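Local coordinates for N-alpha-acetyltransferase 35, NatC auxiliary subunit (PDB 6YGA), which serves as the auxiliary subunit of the NatC N-terminal acetyltransferase, the complex that acetylates the N-terminal methionine of the L-A virus Gag protein, at residues N330-R335 and E717-F722; R408-F413 and L457-P462; Q324-F329 and L396-N401. All blocks are in the same frame, centred on the assembly; numbering follows the deposited sequence.

Interaction 1: residues N330-R335 and E717-F722; sequences NKLEQR and EGWNYF. With EDO (1,2-ethanediol), chain C.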
loop_
_atom_site.group_PDB
_atom_site.type_symbol
_atom_site.label_atom_id
_atom_site.label_comp_id
_atom_site.label_asym_id
_atom_site.label_seq_id
_atom_site.Cartn_x
_atom_site.Cartn_y
_atom_site.Cartn_z
ATOM N N ASN B 330 8.636 10.273 7.948
ATOM C CA ASN B 330 7.737 9.745 6.930
ATOM C C ASN B 330 6.282 10.065 7.253
ATOM O O ASN B 330 5.375 9.363 6.799
ATOM C CB ASN B 330 7.941 8.233 6.795
ATOM C CG ASN B 330 7.359 7.666 5.513
ATOM O OD1 ASN B 330 7.327 8.338 4.484
ATOM N ND2 ASN B 330 6.881 6.429 5.576
ATOM N N LYS B 331 6.042 11.122 8.025
ATOM C CA LYS B 331 4.728 11.381 8.602
ATOM C C LYS B 331 3.934 12.444 7.861
ATOM O O LYS B 331 2.723 12.292 7.685
ATOM C CB LYS B 331 4.878 11.798 10.069
ATOM C CG LYS B 331 3.573 11.906 10.838
ATOM C CD LYS B 331 2.777 10.606 10.774
ATOM C CE LYS B 331 3.545 9.418 11.351
ATOM N NZ LYS B 331 3.861 9.566 12.798
ATOM N N LEU B 332 4.584 13.530 7.442
ATOM C CA LEU B 332 3.861 14.620 6.799
ATOM C C LEU B 332 3.445 14.247 5.382
ATOM O O LEU B 332 2.339 14.586 4.943
ATOM C CB LEU B 332 4.718 15.879 6.814
ATOM C CG LEU B 332 4.988 16.373 8.236
ATOM C CD1 LEU B 332 5.939 17.541 8.213
ATOM C CD2 LEU B 332 3.685 16.759 8.914
ATOM N N GLU B 333 4.312 13.550 4.652
ATOM C CA GLU B 333 3.952 13.001 3.354
ATOM C C GLU B 333 4.790 11.758 3.104
ATOM O O GLU B 333 5.863 11.579 3.689
ATOM C CB GLU B 333 4.137 14.025 2.224
ATOM C CG GLU B 333 5.576 14.434 1.971
ATOM C CD GLU B 333 5.704 15.459 0.860
ATOM O OE1 GLU B 333 4.669 16.015 0.435
ATOM O OE2 GLU B 333 6.842 15.710 0.410
ATOM N N GLN B 334 4.284 10.895 2.229
ATOM C CA GLN B 334 4.930 9.615 1.974
ATOM C C GLN B 334 6.253 9.820 1.244
ATOM O O GLN B 334 6.298 10.448 0.183
ATOM C CB GLN B 334 4.002 8.714 1.161
ATOM C CG GLN B 334 4.549 7.319 0.907
ATOM C CD GLN B 334 3.491 6.366 0.384
ATOM O OE1 GLN B 334 2.364 6.339 0.879
ATOM N NE2 GLN B 334 3.849 5.583 -0.626
ATOM N N ARG B 335 7.329 9.286 1.816
ATOM C CA ARG B 335 8.654 9.430 1.231
ATOM C C ARG B 335 8.810 8.528 0.010
ATOM O O ARG B 335 8.062 7.566 -0.190
ATOM C CB ARG B 335 9.738 9.093 2.257
ATOM C CG ARG B 335 9.849 10.075 3.413
ATOM C CD ARG B 335 10.429 11.407 2.964
ATOM N NE ARG B 335 10.615 12.325 4.084
ATOM C CZ ARG B 335 11.166 13.531 3.980
ATOM N NH1 ARG B 335 11.588 13.971 2.802
ATOM N NH2 ARG B 335 11.293 14.298 5.054
ATOM N N GLU B 717 -4.125 22.374 4.838
ATOM C CA GLU B 717 -2.876 22.622 5.544
ATOM C C GLU B 717 -2.947 22.203 7.007
ATOM O O GLU B 717 -2.105 22.621 7.807
ATOM C CB GLU B 717 -2.482 24.095 5.434
ATOM C CG GLU B 717 -2.032 24.500 4.042
ATOM C CD GLU B 717 -0.930 23.601 3.505
ATOM O OE1 GLU B 717 -0.005 23.263 4.275
ATOM O OE2 GLU B 717 -0.992 23.224 2.316
ATOM N N GLY B 718 -3.932 21.385 7.368
ATOM C CA GLY B 718 -4.079 20.902 8.722
ATOM C C GLY B 718 -3.549 19.490 8.893
ATOM O O GLY B 718 -2.909 18.915 8.010
ATOM N N TRP B 719 -3.822 18.927 10.066
ATOM C CA TRP B 719 -3.466 17.549 10.380
ATOM C C TRP B 719 -4.749 16.728 10.389
ATOM O O TRP B 719 -5.623 16.937 11.238
ATOM C CB TRP B 719 -2.732 17.448 11.713
ATOM C CG TRP B 719 -2.194 16.074 11.949
ATOM C CD1 TRP B 719 -2.560 15.205 12.931
ATOM C CD2 TRP B 719 -1.213 15.393 11.154
ATOM N NE1 TRP B 719 -1.856 14.031 12.811
ATOM C CE2 TRP B 719 -1.024 14.122 11.726
ATOM C CE3 TRP B 719 -0.472 15.741 10.021
ATOM C CZ2 TRP B 719 -0.122 13.196 11.205
ATOM C CZ3 TRP B 719 0.419 14.822 9.504
ATOM C CH2 TRP B 719 0.587 13.564 10.095
ATOM N N ASN B 720 -4.848 15.784 9.456
ATOM C CA ASN B 720 -6.098 15.104 9.154
ATOM C C ASN B 720 -6.352 13.881 10.031
ATOM O O ASN B 720 -7.214 13.061 9.695
ATOM C CB ASN B 720 -6.129 14.719 7.678
ATOM C CG ASN B 720 -6.101 15.932 6.774
ATOM O OD1 ASN B 720 -6.531 17.020 7.166
ATOM N ND2 ASN B 720 -5.595 15.757 5.560
ATOM N N TYR B 721 -5.633 13.737 11.144
ATOM C CA TYR B 721 -6.101 12.813 12.170
ATOM C C TYR B 721 -7.379 13.316 12.825
ATOM O O TYR B 721 -8.096 12.527 13.451
ATOM C CB TYR B 721 -5.031 12.590 13.241
ATOM C CG TYR B 721 -3.918 11.636 12.862
ATOM C CD1 TYR B 721 -3.696 11.271 11.539
ATOM C CD2 TYR B 721 -3.092 11.092 13.837
ATOM C CE1 TYR B 721 -2.672 10.400 11.202
ATOM C CE2 TYR B 721 -2.073 10.219 13.509
ATOM C CZ TYR B 721 -1.867 9.876 12.193
ATOM O OH TYR B 721 -0.851 9.009 11.870
ATOM N N PHE B 722 -7.674 14.608 12.695
ATOM C CA PHE B 722 -8.864 15.225 13.278
ATOM C C PHE B 722 -9.587 15.986 12.173
ATOM O O PHE B 722 -9.438 17.209 12.045
ATOM C CB PHE B 722 -8.496 16.154 14.437
ATOM C CG PHE B 722 -7.611 15.516 15.473
ATOM C CD1 PHE B 722 -6.232 15.607 15.374
ATOM C CD2 PHE B 722 -8.155 14.831 16.550
ATOM C CE1 PHE B 722 -5.409 15.025 16.325
ATOM C CE2 PHE B 722 -7.338 14.249 17.507
ATOM C CZ PHE B 722 -5.963 14.345 17.392
HETATM C C1 EDO C . 4.004 12.495 15.632
HETATM O O1 EDO C . 3.127 11.728 14.800
HETATM C C2 EDO C . 3.325 12.766 16.969
HETATM O O2 EDO C . 4.237 13.442 17.844
#
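K331 and W719 each hold CG anti to the backbone N (chi1 -172° in both), and the lysine then bends at its three remaining torsions, laying its middle methylenes against the benzo end of the indole. The contact joins the loop between helices 319-328 and 337-347 to the connection of a two-stranded antiparallel hairpin, strands 708-713 and 724-729, near the C-terminus. Lysine chain and indole cross at about a right angle, with K331 CG 3.5 Å and K331 CD 3.7 Å from W719 CH2. The backbone joins in: K331 O lies in the plane of the indole at its edge, 3.5 Å from W719 CH2, where the C-H rim of the indole is probably slightly positive. L332 extends the apolar patch, its CD2 3.8 Å from W719 CZ3, and also packs on Y674 of helix 668-701, a residue that meets W719 edge-to-face. On the hairpin side, W719 NE1 sits 3.1 Å above the plane of the Y721 ring, toward its rim. The ammonium of K331 is held by K327 O and by an ethanediol, NZ to O1 3.0 Å. Y721 OH, hydrogen-bonded to E449 OE2, approaches K331 CD to 4.1 Å.

Interaction 2: residues R408-F413 and L457-P462; sequences RYRQGF and LDIYKP. With EDO (1,2-ethanediol), chain X; EDO (1,2-ethanediol), chain D.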
loop_
_atom_site.group_PDB
_atom_site.type_symbol
_atom_site.label_atom_id
_atom_site.label_comp_id
_atom_site.label_asym_id
_atom_site.label_seq_id
_atom_site.Cartn_x
_atom_site.Cartn_y
_atom_site.Cartn_z
ATOM N N ARG B 408 -0.214 0.672 4.658
ATOM C CA ARG B 408 0.452 -0.395 5.398
ATOM C C ARG B 408 0.895 0.074 6.776
ATOM O O ARG B 408 1.013 -0.740 7.699
ATOM C CB ARG B 408 1.654 -0.916 4.612
ATOM C CG ARG B 408 1.298 -1.639 3.327
ATOM C CD ARG B 408 0.698 -3.002 3.606
ATOM N NE ARG B 408 0.442 -3.749 2.378
ATOM C CZ ARG B 408 0.180 -5.050 2.340
ATOM N NH1 ARG B 408 0.143 -5.753 3.465
ATOM N NH2 ARG B 408 -0.040 -5.653 1.179
ATOM N N TYR B 409 1.156 1.374 6.932
ATOM C CA TYR B 409 1.543 1.905 8.233
ATOM C C TYR B 409 0.486 1.589 9.284
ATOM O O TYR B 409 0.801 1.090 10.368
ATOM C CB TYR B 409 1.784 3.412 8.122
ATOM C CG TYR B 409 2.084 4.113 9.429
ATOM C CD1 TYR B 409 3.255 3.851 10.135
ATOM C CD2 TYR B 409 1.204 5.055 9.944
ATOM C CE1 TYR B 409 3.530 4.504 11.327
ATOM C CE2 TYR B 409 1.469 5.711 11.129
ATOM C CZ TYR B 409 2.630 5.434 11.816
ATOM O OH TYR B 409 2.884 6.096 12.997
ATOM N N ARG B 410 -0.783 1.852 8.966
ATOM C CA ARG B 410 -1.845 1.542 9.918
ATOM C C ARG B 410 -2.021 0.038 10.074
ATOM O O ARG B 410 -2.302 -0.448 11.176
ATOM C CB ARG B 410 -3.156 2.195 9.486
ATOM C CG ARG B 410 -4.310 1.910 10.432
ATOM C CD ARG B 410 -5.558 2.684 10.057
ATOM N NE ARG B 410 -6.571 2.595 11.104
ATOM C CZ ARG B 410 -7.517 1.665 11.149
ATOM N NH1 ARG B 410 -7.585 0.735 10.202
ATOM N NH2 ARG B 410 -8.393 1.664 12.142
ATOM N N GLN B 411 -1.850 -0.719 8.985
ATOM C CA GLN B 411 -2.028 -2.165 9.059
ATOM C C GLN B 411 -0.957 -2.824 9.917
ATOM O O GLN B 411 -1.205 -3.880 10.508
ATOM C CB GLN B 411 -2.036 -2.761 7.652
ATOM C CG GLN B 411 -3.214 -2.296 6.814
ATOM C CD GLN B 411 -3.025 -2.532 5.329
ATOM O OE1 GLN B 411 -2.344 -3.472 4.912
ATOM N NE2 GLN B 411 -3.629 -1.671 4.518
ATOM N N GLY B 412 0.230 -2.222 10.000
ATOM C CA GLY B 412 1.278 -2.789 10.829
ATOM C C GLY B 412 0.924 -2.819 12.302
ATOM O O GLY B 412 1.438 -3.653 13.052
ATOM N N PHE B 413 0.037 -1.923 12.739
ATOM C CA PHE B 413 -0.321 -1.882 14.150
ATOM C C PHE B 413 -1.253 -3.021 14.543
ATOM O O PHE B 413 -1.295 -3.384 15.723
ATOM C CB PHE B 413 -0.949 -0.532 14.499
ATOM C CG PHE B 413 0.037 0.603 14.529
ATOM C CD1 PHE B 413 0.980 0.697 15.541
ATOM C CD2 PHE B 413 0.018 1.578 13.547
ATOM C CE1 PHE B 413 1.889 1.745 15.570
ATOM C CE2 PHE B 413 0.920 2.626 13.570
ATOM C CZ PHE B 413 1.857 2.711 14.580
ATOM N N LEU B 457 -7.060 8.017 6.659
ATOM C CA LEU B 457 -7.358 7.127 5.548
ATOM C C LEU B 457 -8.843 7.083 5.207
ATOM O O LEU B 457 -9.227 6.355 4.286
ATOM C CB LEU B 457 -6.853 5.715 5.865
ATOM C CG LEU B 457 -5.363 5.599 6.203
ATOM C CD1 LEU B 457 -5.037 4.214 6.725
ATOM C CD2 LEU B 457 -4.491 5.927 4.994
ATOM N N ASP B 458 -9.677 7.846 5.923
ATOM C CA ASP B 458 -11.120 7.886 5.683
ATOM C C ASP B 458 -11.751 6.510 5.877
ATOM O O ASP B 458 -12.689 6.131 5.173
ATOM C CB ASP B 458 -11.442 8.445 4.293
ATOM C CG ASP B 458 -11.212 9.940 4.201
ATOM O OD1 ASP B 458 -11.783 10.676 5.032
ATOM O OD2 ASP B 458 -10.452 10.383 3.315
ATOM N N ILE B 459 -11.220 5.752 6.838
ATOM C CA ILE B 459 -11.795 4.457 7.175
ATOM C C ILE B 459 -13.155 4.635 7.837
ATOM O O ILE B 459 -14.094 3.874 7.573
ATOM C CB ILE B 459 -10.823 3.671 8.073
ATOM C CG1 ILE B 459 -9.542 3.333 7.307
ATOM C CG2 ILE B 459 -11.481 2.410 8.604
ATOM C CD1 ILE B 459 -9.777 2.488 6.074
ATOM N N TYR B 460 -13.295 5.649 8.686
ATOM C CA TYR B 460 -14.494 5.820 9.492
ATOM C C TYR B 460 -15.517 6.688 8.773
ATOM O O TYR B 460 -15.183 7.733 8.207
ATOM C CB TYR B 460 -14.147 6.452 10.841
ATOM C CG TYR B 460 -12.959 5.825 11.535
ATOM C CD1 TYR B 460 -12.834 4.443 11.638
ATOM C CD2 TYR B 460 -11.955 6.618 12.079
ATOM C CE1 TYR B 460 -11.744 3.870 12.270
ATOM C CE2 TYR B 460 -10.865 6.058 12.711
ATOM C CZ TYR B 460 -10.762 4.685 12.804
ATOM O OH TYR B 460 -9.673 4.133 13.436
ATOM N N LYS B 461 -16.770 6.257 8.812
ATOM C CA LYS B 461 -17.843 7.065 8.263
ATOM C C LYS B 461 -18.253 8.135 9.271
ATOM O O LYS B 461 -17.968 8.014 10.465
ATOM C CB LYS B 461 -19.031 6.183 7.888
ATOM C CG LYS B 461 -18.789 5.326 6.652
ATOM C CD LYS B 461 -20.017 4.503 6.298
ATOM C CE LYS B 461 -21.194 5.392 5.928
ATOM N NZ LYS B 461 -20.872 6.292 4.785
ATOM N N PRO B 462 -18.902 9.212 8.810
ATOM C CA PRO B 462 -19.271 10.292 9.741
ATOM C C PRO B 462 -20.045 9.837 10.971
ATOM O O PRO B 462 -19.839 10.399 12.053
ATOM C CB PRO B 462 -20.106 11.227 8.857
ATOM C CG PRO B 462 -19.518 11.051 7.502
ATOM C CD PRO B 462 -19.148 9.593 7.406
HETATM C C1 EDO X . 1.244 -5.328 7.228
HETATM O O1 EDO X . 0.117 -5.733 6.441
HETATM C C2 EDO X . 1.526 -3.849 6.986
HETATM O O2 EDO X . 2.669 -3.430 7.743
HETATM C C1 EDO D . -10.909 -1.434 12.634
HETATM O O1 EDO D . -11.214 -0.036 12.667
HETATM C C2 EDO D . -9.784 -1.702 11.640
HETATM O O2 EDO D . -10.216 -1.383 10.313
#
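R410 reaches from helix 406-429 to L457, I459 and Y460, and its long side chain accounts for the whole of this buried contact. The apolar part is made by its methylenes: L457 CD1 lies 3.7 Å from R410 CD and 3.9 Å from R410 CB. With CG anti to the backbone N (chi1 180°) and the chain extended from CG to NE, the arginine runs straight out from its helix and delivers the guanidinium beyond the leucine, where I459 CG1 comes to 4.4 Å from R410 NH1.

The polar part is looser across the segments than around them. R410 NH2 gives Y460 OH a weak hydrogen bond of 3.1 Å, bent to 133° at the hydrogen, with guanidinium and phenol planes 81° apart. Firmer fixation comes from helix 433-456: R410 NE bonds to F450 O, the F450 ring makes a cation-pi contact with the guanidinium, and Y460 OH is hydrogen-bonded to S451 O. An ethanediol, its O1 near the guanidinium plane at the edge, receives two weak bonds, R410 NH2 to O1 at 3.3 Å and R410 NH1 to O2 at 3.4 Å.

The backbone carbonyls L457 O and D458 O accept hydrogen bonds from R140 and R137 of the N-alpha-acetyltransferase 30 chain. D458, with positive phi, ends helix 433-456 in a Schellman motif. The start of helix 406-429 is thus tied to the end of the helix that follows it, forming an antiparallel helical hairpin, consistent with the TPR-like repeats proposed for this family.

Interaction 3: residues Q324-F329 and L396-N401; sequences QFAKFF and LEWYQN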
loop_
_atom_site.group_PDB
_atom_site.type_symbol
_atom_site.label_atom_id
_atom_site.label_comp_id
_atom_site.label_asym_id
_atom_site.label_seq_id
_atom_site.Cartn_x
_atom_site.Cartn_y
_atom_site.Cartn_z
ATOM N N GLN B 324 11.983 9.952 17.656
ATOM C CA GLN B 324 11.306 11.084 17.027
ATOM C C GLN B 324 11.619 11.177 15.540
ATOM O O GLN B 324 10.793 11.678 14.766
ATOM C CB GLN B 324 11.685 12.383 17.738
ATOM C CG GLN B 324 11.195 12.469 19.179
ATOM C CD GLN B 324 9.723 12.836 19.287
ATOM O OE1 GLN B 324 8.876 12.282 18.585
ATOM N NE2 GLN B 324 9.414 13.781 20.168
ATOM N N PHE B 325 12.797 10.711 15.116
ATOM C CA PHE B 325 13.073 10.638 13.686
ATOM C C PHE B 325 12.110 9.679 13.001
ATOM O O PHE B 325 11.571 9.986 11.932
ATOM C CB PHE B 325 14.523 10.217 13.438
ATOM C CG PHE B 325 14.882 10.107 11.975
ATOM C CD1 PHE B 325 14.688 8.917 11.284
ATOM C CD2 PHE B 325 15.416 11.189 11.293
ATOM C CE1 PHE B 325 15.012 8.813 9.944
ATOM C CE2 PHE B 325 15.745 11.089 9.951
ATOM C CZ PHE B 325 15.542 9.901 9.277
ATOM N N ALA B 326 11.875 8.513 13.607
ATOM C CA ALA B 326 10.923 7.567 13.036
ATOM C C ALA B 326 9.501 8.111 13.061
ATOM O O ALA B 326 8.694 7.765 12.193
ATOM C CB ALA B 326 10.990 6.235 13.781
ATOM N N LYS B 327 9.173 8.956 14.039
ATOM C CA LYS B 327 7.804 9.450 14.144
ATOM C C LYS B 327 7.503 10.517 13.102
ATOM O O LYS B 327 6.337 10.715 12.747
ATOM C CB LYS B 327 7.544 10.003 15.546
ATOM C CG LYS B 327 7.427 8.935 16.617
ATOM C CD LYS B 327 5.989 8.458 16.787
ATOM C CE LYS B 327 5.127 9.531 17.440
ATOM N NZ LYS B 327 3.736 9.071 17.717
ATOM N N PHE B 328 8.529 11.206 12.595
ATOM C CA PHE B 328 8.320 12.382 11.767
ATOM C C PHE B 328 8.903 12.301 10.361
ATOM O O PHE B 328 8.439 13.044 9.490
ATOM C CB PHE B 328 8.904 13.629 12.453
ATOM C CG PHE B 328 8.077 14.141 13.600
ATOM C CD1 PHE B 328 6.999 14.982 13.372
ATOM C CD2 PHE B 328 8.382 13.791 14.908
ATOM C CE1 PHE B 328 6.236 15.463 14.424
ATOM C CE2 PHE B 328 7.622 14.268 15.965
ATOM C CZ PHE B 328 6.548 15.106 15.722
ATOM N N PHE B 329 9.891 11.437 10.106
ATOM C CA PHE B 329 10.569 11.493 8.812
ATOM C C PHE B 329 9.647 11.095 7.669
ATOM O O PHE B 329 9.840 11.544 6.534
ATOM C CB PHE B 329 11.820 10.608 8.820
ATOM C CG PHE B 329 11.595 9.218 8.287
ATOM C CD1 PHE B 329 11.012 8.247 9.082
ATOM C CD2 PHE B 329 11.984 8.878 6.998
ATOM C CE1 PHE B 329 10.807 6.963 8.601
ATOM C CE2 PHE B 329 11.781 7.597 6.509
ATOM C CZ PHE B 329 11.193 6.637 7.313
ATOM N N LEU B 396 12.364 -3.091 17.072
ATOM C CA LEU B 396 12.904 -2.921 15.729
ATOM C C LEU B 396 11.805 -3.006 14.675
ATOM O O LEU B 396 11.818 -2.253 13.694
ATOM C CB LEU B 396 13.989 -3.961 15.461
ATOM C CG LEU B 396 15.271 -3.825 16.284
ATOM C CD1 LEU B 396 16.345 -4.744 15.728
ATOM C CD2 LEU B 396 15.757 -2.383 16.312
ATOM N N GLU B 397 10.843 -3.917 14.856
ATOM C CA GLU B 397 9.712 -3.978 13.934
ATOM C C GLU B 397 8.881 -2.703 13.989
ATOM O O GLU B 397 8.318 -2.287 12.971
ATOM C CB GLU B 397 8.838 -5.196 14.236
ATOM C CG GLU B 397 9.479 -6.523 13.857
ATOM C CD GLU B 397 8.645 -7.718 14.270
ATOM O OE1 GLU B 397 7.520 -7.521 14.775
ATOM O OE2 GLU B 397 9.118 -8.859 14.089
ATOM N N TRP B 398 8.801 -2.070 15.161
ATOM C CA TRP B 398 8.093 -0.798 15.264
ATOM C C TRP B 398 8.768 0.273 14.413
ATOM O O TRP B 398 8.091 1.055 13.737
ATOM C CB TRP B 398 8.007 -0.361 16.728
ATOM C CG TRP B 398 7.332 0.963 16.920
ATOM C CD1 TRP B 398 6.004 1.183 17.151
ATOM C CD2 TRP B 398 7.952 2.254 16.884
ATOM N NE1 TRP B 398 5.760 2.530 17.265
ATOM C CE2 TRP B 398 6.938 3.210 17.106
ATOM C CE3 TRP B 398 9.264 2.695 16.690
ATOM C CZ2 TRP B 398 7.198 4.581 17.137
ATOM C CZ3 TRP B 398 9.520 4.057 16.722
ATOM C CH2 TRP B 398 8.493 4.982 16.942
ATOM N N TYR B 399 10.101 0.323 14.432
ATOM C CA TYR B 399 10.820 1.292 13.608
ATOM C C TYR B 399 10.603 1.016 12.127
ATOM O O TYR B 399 10.388 1.940 11.334
ATOM C CB TYR B 399 12.313 1.265 13.937
ATOM C CG TYR B 399 12.715 2.105 15.128
ATOM C CD1 TYR B 399 13.040 3.447 14.976
ATOM C CD2 TYR B 399 12.781 1.553 16.401
ATOM C CE1 TYR B 399 13.409 4.220 16.058
ATOM C CE2 TYR B 399 13.150 2.318 17.492
ATOM C CZ TYR B 399 13.463 3.652 17.313
ATOM O OH TYR B 399 13.833 4.426 18.388
ATOM N N GLN B 400 10.668 -0.259 11.735
ATOM C CA GLN B 400 10.528 -0.618 10.329
ATOM C C GLN B 400 9.138 -0.276 9.806
ATOM O O GLN B 400 8.986 0.122 8.647
ATOM C CB GLN B 400 10.833 -2.106 10.140
ATOM C CG GLN B 400 10.790 -2.576 8.697
ATOM C CD GLN B 400 11.603 -3.839 8.467
ATOM O OE1 GLN B 400 12.583 -4.100 9.168
ATOM N NE2 GLN B 400 11.200 -4.628 7.477
ATOM N N ASN B 401 8.113 -0.414 10.651
ATOM C CA ASN B 401 6.758 -0.080 10.230
ATOM C C ASN B 401 6.607 1.399 9.896
ATOM O O ASN B 401 5.715 1.759 9.119
ATOM C CB ASN B 401 5.760 -0.488 11.316
ATOM C CG ASN B 401 4.325 -0.271 10.898
ATOM O OD1 ASN B 401 3.805 -0.976 10.032
ATOM N ND2 ASN B 401 3.671 0.702 11.514
#
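Y399 OH is gripped by two groups, hydrogen bonds to H367 NE2 and to T322 OG1, which fix the far end of a ring that A326 CB approaches obliquely. A326 CB lies 3.7 Å from Y399 CD1 and 3.9 Å from Y399 CE1. T322 belongs to the same helix as A326, so the phenol is tied to helix 319-328 by its hydroxyl as well as by its ring carbons.

The methyl group also meets W398, with A326 CB 3.9 Å from W398 CZ3, and so rests against both rings where these two neighbouring aromatics of helix 386-402 touch. They diverge at the first torsion: W398 has CG anti to the backbone N (chi1 178°), whereas Y399 has it anti to the carbonyl carbon (chi1 -84°). The indole comes over one face of the phenol ring, W398 CZ3 3.8 Å above the centre of Y399. K327 continues the contact along the same benzo rim, crossing the indole at about a right angle; its CD lies near the indole plane at the edge, 4.1 Å from W398 CZ2.

The helix segments run at 35° to each other with axes 9.8 Å apart. At A326 the backbones are nearest, its CA 6.3 Å from that of Y399. Further rings extend the cluster: F347 stacks on Y399, and Y323 meets W398 almost parallel. No hydrogen bond passes directly between the two segments; their cohesion comes from the buried A326 methyl and the two aromatic rings, with the methylenes of the partly exposed K327 at the margin, while the tyrosine hydroxyl is satisfied by T322 of helix 319-328 and H367 of helix 360-372.

How the interactions relate
The three contacts lie close together, their centres 13 Å (interactions 1 and 2), 15 Å (1 and 3) and 18 Å (2 and 3) apart. Y409 of interaction 2 reaches interaction 1, its OH 3.6 Å from K331 NZ, and E449 bonds to both Y409 OH and Y721 OH. Segments 324-329 and 330-335 are consecutive, and R335 NE probably hydrogen-bonds to F329 O at 2.7 Å. Between interactions 2 and 3, N401 ND2 and Y409 O form a probable hydrogen bond of 3.1 Å where helix 386-402 gives way to helix 406-429. The N-alpha-acetyltransferase 30 chain touches interaction 2 extensively, interaction 1 through Q334, and interaction 3 nowhere.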